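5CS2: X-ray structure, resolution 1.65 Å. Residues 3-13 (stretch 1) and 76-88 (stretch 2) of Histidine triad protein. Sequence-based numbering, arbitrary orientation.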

# COMPACT_ATOMS: atom_id res chain seq x y z
N GLU A 3 21.51 -1.76 6.55
CA GLU A 3 21.70 -0.93 5.36
C GLU A 3 20.41 -0.75 4.51
O GLU A 3 20.26 0.32 3.93
CB GLU A 3 22.89 -1.41 4.51
CG GLU A 3 22.92 -0.98 3.04
CD GLU A 3 23.93 0.09 2.65
OE1 GLU A 3 24.27 0.17 1.45
OE2 GLU A 3 24.37 0.85 3.54
N LYS A 4 19.50 -1.77 4.44
CA LYS A 4 18.26 -1.63 3.65
C LYS A 4 17.45 -0.40 4.10
O LYS A 4 17.05 0.43 3.28
CB LYS A 4 17.33 -2.87 3.76
CG LYS A 4 16.04 -2.73 2.94
CD LYS A 4 14.90 -3.70 3.37
CE LYS A 4 13.53 -3.20 2.90
NZ LYS A 4 12.38 -4.09 3.30
N TYR A 5 17.21 -0.31 5.40
CA TYR A 5 16.40 0.76 5.97
C TYR A 5 17.11 2.09 5.99
O TYR A 5 16.46 3.11 5.78
CB TYR A 5 15.85 0.37 7.32
CG TYR A 5 14.94 -0.82 7.15
CD1 TYR A 5 13.73 -0.70 6.45
CD2 TYR A 5 15.34 -2.09 7.55
CE1 TYR A 5 12.94 -1.81 6.19
CE2 TYR A 5 14.53 -3.21 7.32
CZ TYR A 5 13.33 -3.06 6.64
OH TYR A 5 12.52 -4.14 6.41
N LYS A 6 18.44 2.08 6.14
CA LYS A 6 19.26 3.28 6.10
C LYS A 6 19.17 3.80 4.67
O LYS A 6 19.04 5.00 4.46
CB LYS A 6 20.72 2.94 6.48
CG LYS A 6 21.67 4.13 6.52
CD LYS A 6 23.12 3.68 6.72
CE LYS A 6 24.14 4.59 6.06
NZ LYS A 6 24.30 5.89 6.77
N ASN A 7 19.18 2.87 3.68
CA ASN A 7 19.10 3.24 2.26
C ASN A 7 17.72 3.85 1.95
O ASN A 7 17.63 4.81 1.19
CB ASN A 7 19.36 2.02 1.37
CG ASN A 7 19.65 2.39 -0.07
OD1 ASN A 7 19.97 3.54 -0.39
ND2 ASN A 7 19.58 1.42 -0.95
N ILE A 8 16.66 3.33 2.59
CA ILE A 8 15.32 3.88 2.38
C ILE A 8 15.29 5.33 2.93
O ILE A 8 14.83 6.24 2.25
CB ILE A 8 14.26 2.99 3.05
CG1 ILE A 8 13.99 1.72 2.19
CG2 ILE A 8 12.93 3.76 3.39
CD1 ILE A 8 12.93 0.73 2.80
N LEU A 9 15.84 5.52 4.15
CA LEU A 9 15.89 6.84 4.80
C LEU A 9 16.64 7.86 3.96
O LEU A 9 16.21 9.01 3.86
CB LEU A 9 16.43 6.74 6.23
CG LEU A 9 15.53 6.04 7.25
CD1 LEU A 9 16.27 5.86 8.53
CD2 LEU A 9 14.25 6.87 7.56
N GLU A 10 17.70 7.42 3.28
CA GLU A 10 18.45 8.29 2.37
C GLU A 10 17.54 8.69 1.21
O GLU A 10 17.46 9.88 0.89
CB GLU A 10 19.73 7.58 1.87
CG GLU A 10 20.73 7.30 2.99
CD GLU A 10 21.84 6.28 2.75
OE1 GLU A 10 21.69 5.42 1.85
OE2 GLU A 10 22.85 6.33 3.49
N LYS A 11 16.77 7.73 0.66
CA LYS A 11 15.83 8.00 -0.43
C LYS A 11 14.70 8.92 0.01
O LYS A 11 14.20 9.70 -0.81
CB LYS A 11 15.27 6.69 -1.02
CG LYS A 11 16.35 5.87 -1.73
CD LYS A 11 15.83 4.56 -2.30
CE LYS A 11 16.95 3.78 -2.96
NZ LYS A 11 17.48 4.45 -4.18
N LEU A 12 14.30 8.83 1.30
CA LEU A 12 13.24 9.67 1.87
C LEU A 12 13.79 11.04 2.27
O LEU A 12 13.03 11.90 2.74
CB LEU A 12 12.60 8.98 3.11
CG LEU A 12 11.81 7.68 2.89
CD1 LEU A 12 11.49 7.02 4.19
CD2 LEU A 12 10.52 7.94 2.15
N GLU A 13 15.13 11.24 2.15
CA GLU A 13 15.83 12.47 2.52
C GLU A 13 15.65 12.79 4.01
O GLU A 13 15.60 13.95 4.41
CB GLU A 13 15.45 13.65 1.58
CG GLU A 13 15.80 13.38 0.13
CD GLU A 13 15.96 14.58 -0.80
OE1 GLU A 13 15.90 15.74 -0.31
OE2 GLU A 13 16.14 14.35 -2.01
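Stretch 2 (76-88) IDINLLCNFMCYI

Residues 76-88 form one stretch of a longer helix that packs against the helix of stretch 1, the two running roughly antiparallel: their N-to-C directions differ by 149° (signed crossing angle -149°), and the axes approach to 9.8 Å. In keeping with this direction, the nearest CA pairs descend along stretch 2 as stretch 1 ascends: Tyr5 with Phe84 (CA to CA 6.3 Å), Ile8 with Leu80 (CA to CA 6.4 Å) and Leu12 with Asp77 (CA to CA 6.0 Å). The contact between them buries 633 Å², both sides summed.

Lys4 extends with all four chi angles in t, and its NZ donates to Asn83 OD1 at 2.8 Å and to Tyr5 OH at 3.1 Å, so one ammonium ties both neighbours together. Tyr5, chi1 in m, lays its ring on that of Tyr87 in an offset stack, centroids 4.0 Å apart and planes at 18°; the closest atoms are Tyr5 CE2 and Tyr87 CD1 at 3.3 Å. Asn83 OD1 lies at the edge of the Tyr5 ring, 3.7 Å from Tyr5 CE1, while Tyr5 CB meets Phe84 CD1 at 3.8 Å. One turn on, Ile8 points toward stretch 2, its CG2 lying 3.9 Å from Leu80 CB and 4.0 Å from Phe84 CB. Leu9 leaves its backbone sideways, but its end reaches over the Phe84 ring, CD2 standing 3.9 Å from the centroid of that ring in a CH-pi contact. Lys11 contributes its aliphatic chain, CD to Leu80 CD1 4.1 Å, and its carbonyl O accepts a water hydrogen bond (Lys11 O to water 2.9 Å); the same water donates to Asp77 OD2 at 2.7 Å, bridging the stretches. Leu12 closes the contact: its CD2 is 3.2 Å from Asp77 O, and its CD1 is 4.1 Å from Leu81 CD1. Glu13 then leaves helical geometry with positive phi in a Schellman motif, without touching stretch 2.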

# COMPACT_ATOMS: atom_id res chain seq x y z
N ILE A 76 6.39 6.66 -4.44
CA ILE A 76 7.58 5.98 -3.94
C ILE A 76 7.86 6.37 -2.49
O ILE A 76 8.14 5.50 -1.66
CB ILE A 76 8.76 6.31 -4.88
CG1 ILE A 76 8.55 5.67 -6.28
CG2 ILE A 76 10.14 5.94 -4.24
CD1 ILE A 76 9.53 6.18 -7.37
N ASP A 77 7.81 7.67 -2.20
CA ASP A 77 8.11 8.17 -0.85
C ASP A 77 7.19 7.56 0.20
O ASP A 77 7.67 6.98 1.17
CB ASP A 77 8.07 9.71 -0.83
CG ASP A 77 8.52 10.32 0.49
OD1 ASP A 77 7.82 10.11 1.50
OD2 ASP A 77 9.55 11.05 0.50
N ILE A 78 5.86 7.67 0.02
CA ILE A 78 4.93 7.21 1.02
C ILE A 78 5.00 5.67 1.23
O ILE A 78 4.79 5.19 2.35
CB ILE A 78 3.48 7.73 0.81
CG1 ILE A 78 2.71 7.65 2.15
CG2 ILE A 78 2.75 6.93 -0.28
CD1 ILE A 78 1.37 8.36 2.24
N ASN A 79 5.34 4.95 0.15
CA ASN A 79 5.40 3.49 0.21
C ASN A 79 6.69 2.97 0.80
O ASN A 79 6.64 1.99 1.55
CB ASN A 79 5.07 2.89 -1.12
CG ASN A 79 3.56 2.90 -1.29
OD1 ASN A 79 2.80 2.32 -0.50
ND2 ASN A 79 3.08 3.69 -2.23
N LEU A 80 7.80 3.64 0.53
CA LEU A 80 9.06 3.29 1.21
C LEU A 80 8.94 3.61 2.70
O LEU A 80 9.37 2.81 3.53
CB LEU A 80 10.26 4.00 0.58
CG LEU A 80 10.63 3.59 -0.86
CD1 LEU A 80 11.81 4.41 -1.33
CD2 LEU A 80 10.94 2.09 -0.98
N LEU A 81 8.28 4.75 3.05
CA LEU A 81 8.03 5.08 4.46
C LEU A 81 7.16 4.02 5.14
O LEU A 81 7.41 3.63 6.27
CB LEU A 81 7.37 6.49 4.57
CG LEU A 81 7.08 6.95 5.99
CD1 LEU A 81 8.40 7.03 6.82
CD2 LEU A 81 6.43 8.32 5.99
N CYS A 82 6.13 3.53 4.44
CA CYS A 82 5.27 2.47 4.95
C CYS A 82 6.08 1.22 5.31
O CYS A 82 5.92 0.68 6.41
CB CYS A 82 4.16 2.13 3.97
SG CYS A 82 3.05 0.85 4.58
N ASN A 83 6.90 0.76 4.37
CA ASN A 83 7.73 -0.45 4.58
C ASN A 83 8.67 -0.22 5.79
O ASN A 83 8.73 -1.07 6.68
CB ASN A 83 8.51 -0.77 3.31
CG ASN A 83 9.09 -2.15 3.36
OD1 ASN A 83 10.22 -2.35 3.79
ND2 ASN A 83 8.35 -3.12 2.86
N PHE A 84 9.34 0.95 5.83
CA PHE A 84 10.23 1.35 6.92
C PHE A 84 9.47 1.34 8.25
O PHE A 84 9.98 0.82 9.25
CB PHE A 84 10.83 2.73 6.65
CG PHE A 84 11.69 3.27 7.79
CD1 PHE A 84 12.98 2.76 8.00
CD2 PHE A 84 11.18 4.20 8.68
CE1 PHE A 84 13.77 3.25 9.05
CE2 PHE A 84 11.96 4.65 9.77
CZ PHE A 84 13.25 4.19 9.93
N MET A 85 8.23 1.93 8.29
CA MET A 85 7.46 1.98 9.53
C MET A 85 6.96 0.63 9.99
O MET A 85 6.90 0.40 11.19
CB MET A 85 6.32 3.01 9.44
CG MET A 85 6.80 4.45 9.44
SD MET A 85 7.97 4.88 10.81
CE MET A 85 7.14 4.33 12.15
N CYS A 86 6.68 -0.33 9.06
CA CYS A 86 6.32 -1.68 9.48
C CYS A 86 7.52 -2.32 10.17
O CYS A 86 7.33 -3.02 11.16
CB CYS A 86 5.84 -2.52 8.31
SG CYS A 86 4.22 -2.03 7.73
N TYR A 87 8.73 -2.04 9.69
CA TYR A 87 9.95 -2.54 10.34
C TYR A 87 10.08 -1.96 11.76
O TYR A 87 10.20 -2.72 12.72
CB TYR A 87 11.18 -2.20 9.49
CG TYR A 87 12.50 -2.64 10.11
CD1 TYR A 87 12.88 -3.98 10.10
CD2 TYR A 87 13.34 -1.72 10.72
CE1 TYR A 87 14.11 -4.38 10.63
CE2 TYR A 87 14.55 -2.12 11.30
CZ TYR A 87 14.93 -3.45 11.23
OH TYR A 87 16.14 -3.84 11.76
N ILE A 88 9.96 -0.63 11.90
CA ILE A 88 10.05 0.04 13.22
C ILE A 88 8.99 -0.46 14.18
O ILE A 88 9.32 -0.84 15.30
CB ILE A 88 9.97 1.59 13.02
CG1 ILE A 88 11.17 2.15 12.21
CG2 ILE A 88 9.81 2.31 14.38
CD1 ILE A 88 12.65 1.84 12.78
O HOH W 1 11.49 10.68 -1.38